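Local coordinates for lipid-transfer protein (Thermomonospora curvata, PDB 6OK1) that is of unassigned function but is a lipid-transfer protein of the thiolase-like superfamily, at residues 32-37 and 221-226; 51-56 and 106-111. All coordinates share one frame; numbering follows the deposited sequence.

Interaction 1. Residues 32-37 and 221-226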
loop_
_atom_site.group_PDB
_atom_site.type_symbol
_atom_site.label_atom_id
_atom_site.label_comp_id
_atom_site.label_asym_id
_atom_site.label_seq_id
_atom_site.Cartn_x
_atom_site.Cartn_y
_atom_site.Cartn_z
ATOM N N GLU A 32 -19.622 4.896 5.700
ATOM C CA GLU A 32 -20.725 5.721 5.210
ATOM C C GLU A 32 -20.579 6.009 3.719
ATOM O O GLU A 32 -21.538 5.868 2.955
ATOM C CB GLU A 32 -20.830 7.029 5.990
ATOM C CG GLU A 32 -21.349 6.858 7.397
ATOM C CD GLU A 32 -21.411 8.163 8.166
ATOM O OE1 GLU A 32 -21.482 9.241 7.526
ATOM O OE2 GLU A 32 -21.397 8.103 9.414
ATOM N N ALA A 33 -19.396 6.448 3.295
ATOM C CA ALA A 33 -19.193 6.800 1.890
ATOM C C ALA A 33 -19.360 5.579 0.992
ATOM O O ALA A 33 -19.985 5.653 -0.076
ATOM C CB ALA A 33 -17.795 7.425 1.722
ATOM N N VAL A 34 -18.824 4.438 1.421
ATOM C CA VAL A 34 -18.890 3.218 0.624
ATOM C C VAL A 34 -20.337 2.769 0.454
ATOM O O VAL A 34 -20.778 2.467 -0.659
ATOM C CB VAL A 34 -18.039 2.125 1.280
ATOM C CG1 VAL A 34 -18.358 0.757 0.747
ATOM C CG2 VAL A 34 -16.548 2.447 1.089
ATOM N N LEU A 35 -21.093 2.701 1.553
ATOM C CA LEU A 35 -22.509 2.341 1.435
ATOM C C LEU A 35 -23.274 3.333 0.567
ATOM O O LEU A 35 -24.175 2.937 -0.189
ATOM C CB LEU A 35 -23.148 2.242 2.824
ATOM C CG LEU A 35 -22.713 0.993 3.608
ATOM C CD1 LEU A 35 -23.293 1.013 5.020
ATOM C CD2 LEU A 35 -23.125 -0.308 2.906
ATOM N N ALA A 36 -22.957 4.624 0.678
ATOM C CA ALA A 36 -23.653 5.627 -0.124
ATOM C C ALA A 36 -23.377 5.425 -1.606
ATOM O O ALA A 36 -24.292 5.530 -2.431
ATOM C CB ALA A 36 -23.254 7.035 0.322
ATOM N N ALA A 37 -22.126 5.102 -1.963
ATOM C CA ALA A 37 -21.774 4.898 -3.371
ATOM C C ALA A 37 -22.436 3.637 -3.922
ATOM O O ALA A 37 -22.952 3.633 -5.047
ATOM C CB ALA A 37 -20.255 4.816 -3.534
ATOM N N GLY A 221 -15.142 11.461 3.895
ATOM C CA GLY A 221 -14.912 10.244 3.111
ATOM C C GLY A 221 -15.576 10.325 1.752
ATOM O O GLY A 221 -16.609 10.974 1.578
ATOM N N GLN A 222 -14.943 9.667 0.769
ATOM C CA GLN A 222 -15.408 9.634 -0.613
ATOM C C GLN A 222 -15.248 8.222 -1.152
ATOM O O GLN A 222 -14.198 7.597 -0.956
ATOM C CB GLN A 222 -14.620 10.608 -1.492
ATOM C CG GLN A 222 -14.975 10.579 -2.957
ATOM C CD GLN A 222 -16.285 11.294 -3.253
ATOM O OE1 GLN A 222 -16.403 12.506 -3.054
ATOM N NE2 GLN A 222 -17.253 10.552 -3.777
ATOM N N ALA A 223 -16.270 7.737 -1.871
ATOM C CA ALA A 223 -16.223 6.405 -2.465
ATOM C C ALA A 223 -16.787 6.446 -3.875
ATOM O O ALA A 223 -17.527 7.355 -4.240
ATOM C CB ALA A 223 -17.000 5.372 -1.634
ATOM N N LEU A 224 -16.359 5.475 -4.683
ATOM C CA LEU A 224 -16.689 5.381 -6.105
ATOM C C LEU A 224 -16.889 3.909 -6.435
ATOM O O LEU A 224 -16.054 3.093 -6.051
ATOM C CB LEU A 224 -15.558 5.935 -6.983
ATOM C CG LEU A 224 -14.982 7.308 -6.625
ATOM C CD1 LEU A 224 -13.634 7.506 -7.251
ATOM C CD2 LEU A 224 -15.909 8.432 -7.070
ATOM N N VAL A 225 -17.963 3.576 -7.171
ATOM C CA VAL A 225 -18.279 2.200 -7.565
ATOM C C VAL A 225 -17.963 2.016 -9.046
ATOM O O VAL A 225 -18.488 2.741 -9.897
ATOM C CB VAL A 225 -19.756 1.864 -7.295
ATOM C CG1 VAL A 225 -20.100 0.494 -7.854
ATOM C CG2 VAL A 225 -20.017 1.884 -5.809
ATOM N N VAL A 226 -17.139 1.018 -9.354
ATOM C CA VAL A 226 -16.714 0.735 -10.723
ATOM C C VAL A 226 -17.256 -0.636 -11.101
ATOM O O VAL A 226 -17.120 -1.594 -10.332
ATOM C CB VAL A 226 -15.176 0.786 -10.837
ATOM C CG1 VAL A 226 -14.683 0.401 -12.260
ATOM C CG2 VAL A 226 -14.664 2.195 -10.479
#

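Interaction 2. Residues 51-56 and 106-111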
loop_
_atom_site.group_PDB
_atom_site.type_symbol
_atom_site.label_atom_id
_atom_site.label_comp_id
_atom_site.label_asym_id
_atom_site.label_seq_id
_atom_site.Cartn_x
_atom_site.Cartn_y
_atom_site.Cartn_z
ATOM N N LEU A 51 -12.158 -4.023 -3.392
ATOM C CA LEU A 51 -11.957 -2.766 -2.675
ATOM C C LEU A 51 -10.556 -2.242 -2.949
ATOM O O LEU A 51 -9.585 -2.993 -2.837
ATOM C CB LEU A 51 -12.130 -2.935 -1.161
ATOM C CG LEU A 51 -13.567 -3.142 -0.658
ATOM C CD1 LEU A 51 -13.599 -3.406 0.855
ATOM C CD2 LEU A 51 -14.474 -1.969 -0.995
ATOM N N VAL A 52 -10.457 -0.952 -3.260
ATOM C CA VAL A 52 -9.179 -0.294 -3.534
ATOM C C VAL A 52 -9.096 0.979 -2.694
ATOM O O VAL A 52 -10.053 1.754 -2.628
ATOM C CB VAL A 52 -9.012 0.030 -5.033
ATOM C CG1 VAL A 52 -7.626 0.588 -5.288
ATOM C CG2 VAL A 52 -9.249 -1.236 -5.910
ATOM N N THR A 53 -7.957 1.210 -2.047
ATOM C CA THR A 53 -7.772 2.487 -1.349
ATOM C C THR A 53 -6.299 2.878 -1.431
ATOM O O THR A 53 -5.527 2.314 -2.217
ATOM C CB THR A 53 -8.322 2.426 0.087
ATOM O OG1 THR A 53 -8.254 3.717 0.691
ATOM C CG2 THR A 53 -7.571 1.446 0.953
ATOM N N PHE A 54 -5.931 3.898 -0.664
ATOM C CA PHE A 54 -4.573 4.415 -0.602
ATOM C C PHE A 54 -3.747 3.618 0.407
ATOM O O PHE A 54 -4.274 3.108 1.397
ATOM C CB PHE A 54 -4.557 5.876 -0.139
ATOM C CG PHE A 54 -5.174 6.898 -1.103
ATOM C CD1 PHE A 54 -6.163 6.570 -2.055
ATOM C CD2 PHE A 54 -4.782 8.230 -0.981
ATOM C CE1 PHE A 54 -6.723 7.565 -2.856
ATOM C CE2 PHE A 54 -5.347 9.230 -1.801
ATOM C CZ PHE A 54 -6.283 8.890 -2.734
ATOM N N THR A 55 -2.425 3.615 0.219
ATOM C CA THR A 55 -1.577 2.901 1.187
ATOM C C THR A 55 -1.790 3.414 2.611
ATOM O O THR A 55 -1.797 2.623 3.572
ATOM C CB THR A 55 -0.096 3.005 0.798
ATOM O OG1 THR A 55 0.225 4.360 0.469
ATOM C CG2 THR A 55 0.170 2.200 -0.389
ATOM N N ALA A 56 -1.987 4.722 2.773
ATOM C CA ALA A 56 -2.054 5.350 4.095
ATOM C C ALA A 56 -3.426 5.256 4.745
ATOM O O ALA A 56 -3.549 5.607 5.933
ATOM C CB ALA A 56 -1.651 6.838 4.029
ATOM N N VAL A 106 -15.213 -1.081 -5.232
ATOM C CA VAL A 106 -15.372 0.227 -4.604
ATOM C C VAL A 106 -14.004 0.816 -4.285
ATOM O O VAL A 106 -13.185 0.177 -3.626
ATOM C CB VAL A 106 -16.246 0.152 -3.343
ATOM C CG1 VAL A 106 -16.541 1.534 -2.835
ATOM C CG2 VAL A 106 -17.565 -0.577 -3.659
ATOM N N CYS A 107 -13.766 2.038 -4.755
ATOM C CA CYS A 107 -12.563 2.798 -4.463
ATOM C C CYS A 107 -12.917 3.841 -3.410
ATOM O O CYS A 107 -13.933 4.518 -3.551
ATOM C CB CYS A 107 -12.035 3.491 -5.723
ATOM S SG CYS A 107 -11.921 2.423 -7.162
ATOM N N TYR A 108 -12.100 3.968 -2.352
ATOM C CA TYR A 108 -12.484 4.878 -1.272
ATOM C C TYR A 108 -11.276 5.515 -0.596
ATOM O O TYR A 108 -10.146 5.037 -0.693
ATOM C CB TYR A 108 -13.339 4.155 -0.210
ATOM C CG TYR A 108 -12.605 3.058 0.551
ATOM C CD1 TYR A 108 -12.563 1.772 0.064
ATOM C CD2 TYR A 108 -11.968 3.314 1.760
ATOM C CE1 TYR A 108 -11.893 0.770 0.759
ATOM C CE2 TYR A 108 -11.285 2.313 2.447
ATOM C CZ TYR A 108 -11.270 1.053 1.941
ATOM O OH TYR A 108 -10.616 0.050 2.586
ATOM N N ARG A 109 -11.547 6.614 0.109
ATOM C CA ARG A 109 -10.591 7.264 0.987
ATOM C C ARG A 109 -11.408 8.008 2.025
ATOM O O ARG A 109 -12.355 8.715 1.673
ATOM C CB ARG A 109 -9.677 8.230 0.211
ATOM C CG ARG A 109 -8.526 8.820 1.011
ATOM C CD ARG A 109 -7.432 7.805 1.248
ATOM N NE ARG A 109 -6.273 8.406 1.908
ATOM C CZ ARG A 109 -6.040 8.417 3.212
ATOM N NH1 ARG A 109 -6.861 7.823 4.082
ATOM N NH2 ARG A 109 -4.949 9.042 3.668
ATOM N N ALA A 110 -11.051 7.851 3.291
ATOM C CA ALA A 110 -11.726 8.603 4.343
ATOM C C ALA A 110 -10.765 8.903 5.479
ATOM O O ALA A 110 -9.951 8.056 5.856
ATOM C CB ALA A 110 -12.946 7.835 4.877
ATOM N N PHE A 111 -10.847 10.115 6.022
ATOM C CA PHE A 111 -9.935 10.481 7.093
ATOM C C PHE A 111 -10.475 11.664 7.881
ATOM O O PHE A 111 -11.388 12.384 7.444
ATOM C CB PHE A 111 -8.520 10.797 6.565
ATOM C CG PHE A 111 -8.471 11.675 5.334
ATOM C CD1 PHE A 111 -9.162 12.879 5.259
ATOM C CD2 PHE A 111 -7.637 11.328 4.274
ATOM C CE1 PHE A 111 -9.063 13.706 4.128
ATOM C CE2 PHE A 111 -7.516 12.149 3.145
ATOM C CZ PHE A 111 -8.246 13.343 3.070
HETATM O O HOH W 1 -4.566 8.502 6.458
#

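Interaction 1. Residues 32-37 and 221-226
The flat groups where Ala33, Ala37, Ala223 and Val225 meet are peptide units, each with a methyl over one face. Ala33 CB sits over the peptide joining Gly221 to Gln222, 3.7 Å from Gly221 C. Ala223 CB lies over the carbonyl of Ala33, 3.4 Å from Ala33 O. Val225 CG2 takes the same place on the carbonyl of Ala37, 3.5 Å from Ala37 O. CG1 of Val225 is anti to its backbone N (chi1 174°), which leaves CG2 beside that N and near the helix. The fourth flat group, the amide of Gln222, is on the other side of the strand. Its NE2 bonds to Ala223 O at 3.2 Å, with the acceptor almost in the amide plane. Methyls also meet directly: Ala37 CB is 3.8 Å from Ala223 CB and 3.7 Å from Val225 CG2. Small side chains let the axes come within 6.6 Å, crossing at -32°. Val34 CG2 touches Ala223 CB, and both residues also pack on Val106 and Tyr108. Gln222 and Leu224 face helix 348-359. Helix 26-40 thus packs on one side of a sheet with a helix on its other side, the alpha/beta layering of the thiolase fold.

Interaction 2. Residues 51-56 and 106-111
Leu51 and Val52 pair with Val106 and Cys107 as parallel beta neighbours in the mixed sheet, where strand 50-54 lies between 75-79 and 104-112. Val52 N bonds to Val106 O and Tyr108 N to Val52 O, both at 3.0 Å. Beyond the bridges, Thr53 OG1 donates to Tyr108 O at 2.7 Å, from above the carbonyl plane. Thr53 CB lies against one face of the Tyr108 ring, 3.8 Å from its centroid, a CH-pi contact. Tyr108 CG lies between its backbone N and carbonyl carbon (chi1 65°), and its OH bonds to Ser59 O. The sheet belongs to the thiolase fold: helix 61-68 touches Leu51 and Tyr108, while helix 86-98 touches Val52 and Cys107 on the other face. At the end of strand 50-54, Arg109 CD lies over one face of the Phe54 ring, 3.6 Å from the centroid. The two side chains cross at about a right angle, with the ring and guanidinium planes 56° apart. Phe54 CD2 is near the guanidinium plane, 3.3 Å from Arg109 NE, and Phe111 CD2 sits over the centre of one face. Arg109 NH1 forms a salt bridge with Asp57, and NH2 gives a 2.9 Å bond to a water O that donates to Ala56 O.

The two interactions share one sheet, with centres 10 Å apart. Strand 104-112 joins them, running parallel to 50-54 and antiparallel to 219-228. Two probable hydrogen bonds tie it to the second of these: Cys107 N to Leu224 O at 2.8 Å, and Gln222 N to Arg109 O at 2.9 Å. Gly221 CA also packs on Ala110 CB at 3.6 Å. Tyr108 is a side chain common to both. A sodium ion is bound by Val48, Ile70 and Glu72. These ligands lie outside all four segments; Val34 touches one of them, Ile70. The side chain of Leu51 is about 8 Å from the ion and that of Val34 about 11 Å.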